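PDB 5NNP: putative uncharacterized protein from Chaetomium thermophilum, which probably acts as a HYPK-like partner of an N-terminal acetyltransferase, to which its UBA domain, the part modelled here, is bound. Local coordinates for residues C[30-33]-C[37-40]. Sequence-based numbering, arbitrary orientation.
Sequences KAHD and IKAM
With CG anti to its carbonyl carbon (chi1 -68°), His32 swings its imidazole from the loop onto helix 36-43, where Lys38, its CG anti to the backbone N and the rest of its chain extended, runs past the ring. The two side chains cross at about a right angle. One ring face lies against Ala39: CA of Ala39 sits 3.9 Å from the centroid of the His32 ring and 18° off its normal, which qualifies as a CH-pi contact. The methyl group adds to this, Ala39 CB approaching His32 CD2 to 3.8 Å. Lys38 meets the ring differently, its CE lying in the ring plane at the edge, 3.5 Å from His32 ND1. The ammonium is near too, NZ of Lys38 being 4.0 Å from ND1 of His32, a proximity that would probably disfavour a protonated imidazole. The contact rests on packing over the ring face and at its edge, and buries 178 Å² in total. Lys30 to Asp33 form a type I turn, and CA of His32 comes within 5.7 Å of CA of Ala39. In the three-helix UBA fold this turn follows helix 22-30 and packs on helix 36-43 through His32, while Met40 faces Leu13 and Leu14 of helix 8-18 and also touches Val734 of the acetyltransferase-like chain.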
ATOM      1  N   LYS C  30      -4.481  34.688 -10.406  1.00 52.65           N
ATOM      2  CA  LYS C  30      -5.008  34.777 -11.766  1.00 59.18           C
ATOM      3  C   LYS C  30      -6.345  34.033 -11.829  1.00 62.03           C
ATOM      4  O   LYS C  30      -7.217  34.350 -12.639  1.00 69.85           O
ATOM      5  CB  LYS C  30      -4.010  34.220 -12.801  1.00 71.07           C
ATOM      6  CG  LYS C  30      -4.339  34.618 -14.259  1.00 82.50           C
ATOM      7  CD  LYS C  30      -3.577  33.810 -15.337  1.00 92.30           C
ATOM      8  CE  LYS C  30      -4.170  34.033 -16.754  1.00 78.86           C
ATOM      9  NZ  LYS C  30      -3.476  33.296 -17.861  1.00 76.07           N
ATOM     10  N   ALA C  31      -6.505  33.057 -10.947  1.00 59.59           N
ATOM     11  CA  ALA C  31      -7.721  32.261 -10.882  1.00 56.04           C
ATOM     12  C   ALA C  31      -8.888  33.071 -10.342  1.00 61.98           C
ATOM     13  O   ALA C  31     -10.042  32.673 -10.460  1.00 69.52           O
ATOM     14  CB  ALA C  31      -7.488  31.050 -10.022  1.00 46.65           C
ATOM     15  N   HIS C  32      -8.581  34.210  -9.739  1.00 56.29           N
ATOM     16  CA  HIS C  32      -9.602  35.027  -9.108  1.00 57.37           C
ATOM     17  C   HIS C  32      -9.557  36.452  -9.625  1.00 65.30           C
ATOM     18  O   HIS C  32      -9.961  37.389  -8.935  1.00 64.47           O
ATOM     19  CB  HIS C  32      -9.436  34.996  -7.591  1.00 53.90           C
ATOM     20  CG  HIS C  32      -9.734  33.662  -6.990  1.00 54.33           C
ATOM     21  ND1 HIS C  32     -10.993  33.315  -6.546  1.00 57.94           N
ATOM     22  CD2 HIS C  32      -8.948  32.580  -6.776  1.00 48.60           C
ATOM     23  CE1 HIS C  32     -10.967  32.080  -6.076  1.00 51.43           C
ATOM     24  NE2 HIS C  32      -9.738  31.613  -6.202  1.00 48.92           N
ATOM     25  N   ASP C  33      -9.058  36.593 -10.852  1.00 75.57           N
ATOM     26  CA  ASP C  33      -8.958  37.883 -11.527  1.00 80.31           C
ATOM     27  C   ASP C  33      -8.159  38.885 -10.721  1.00 72.40           C
ATOM     28  O   ASP C  33      -8.584  40.024 -10.554  1.00 73.47           O
ATOM     29  CB  ASP C  33     -10.350  38.448 -11.818  1.00 89.82           C
ATOM     30  CG  ASP C  33     -11.163  37.552 -12.737  1.00103.80           C
ATOM     31  OD1 ASP C  33     -10.976  36.314 -12.699  1.00109.09           O
ATOM     32  OD2 ASP C  33     -11.992  38.089 -13.499  1.00109.51           O
ATOM     33  N   ILE C  37      -8.086  39.474  -2.055  1.00 54.47           N
ATOM     34  CA  ILE C  37      -8.999  39.208  -0.952  1.00 50.86           C
ATOM     35  C   ILE C  37      -9.954  38.081  -1.313  1.00 59.41           C
ATOM     36  O   ILE C  37     -10.346  37.289  -0.452  1.00 62.62           O
ATOM     37  CB  ILE C  37      -9.806  40.447  -0.568  1.00 60.32           C
ATOM     38  CG1 ILE C  37      -8.870  41.581  -0.153  1.00 65.09           C
ATOM     39  CG2 ILE C  37     -10.788  40.130   0.561  1.00 59.07           C
ATOM     40  CD1 ILE C  37      -9.609  42.808   0.304  1.00 67.81           C
ATOM     41  N   LYS C  38     -10.318  37.993  -2.589  1.00 56.25           N
ATOM     42  CA  LYS C  38     -11.158  36.891  -3.026  1.00 58.14           C
ATOM     43  C   LYS C  38     -10.331  35.605  -3.024  1.00 64.25           C
ATOM     44  O   LYS C  38     -10.780  34.565  -2.528  1.00 69.72           O
ATOM     45  CB  LYS C  38     -11.754  37.165  -4.408  1.00 57.53           C
ATOM     46  CG  LYS C  38     -12.840  36.187  -4.811  1.00 61.35           C
ATOM     47  CD  LYS C  38     -13.146  36.291  -6.300  1.00 74.15           C
ATOM     48  CE  LYS C  38     -14.017  35.133  -6.771  1.00 79.57           C
ATOM     49  NZ  LYS C  38     -14.155  35.136  -8.249  1.00 85.71           N
ATOM     50  N   ALA C  39      -9.113  35.674  -3.553  1.00 61.80           N
ATOM     51  CA  ALA C  39      -8.261  34.485  -3.637  1.00 57.62           C
ATOM     52  C   ALA C  39      -7.918  33.913  -2.250  1.00 58.25           C
ATOM     53  O   ALA C  39      -8.003  32.706  -2.038  1.00 61.12           O
ATOM     54  CB  ALA C  39      -6.988  34.799  -4.413  1.00 49.32           C
ATOM     55  N   MET C  40      -7.536  34.776  -1.311  1.00 53.56           N
ATOM     56  CA  MET C  40      -7.204  34.331   0.044  1.00 49.44           C
ATOM     57  C   MET C  40      -8.401  33.703   0.767  1.00 56.86           C
ATOM     58  O   MET C  40      -8.257  32.718   1.492  1.00 54.84           O
ATOM     59  CB  MET C  40      -6.664  35.498   0.880  1.00 56.82           C
ATOM     60  CG  MET C  40      -5.253  35.962   0.515  1.00 59.53           C
ATOM     61  SD  MET C  40      -4.629  37.200   1.668  1.00 54.07           S
ATOM     62  CE  MET C  40      -5.497  38.668   1.141  1.00 47.63           C
TER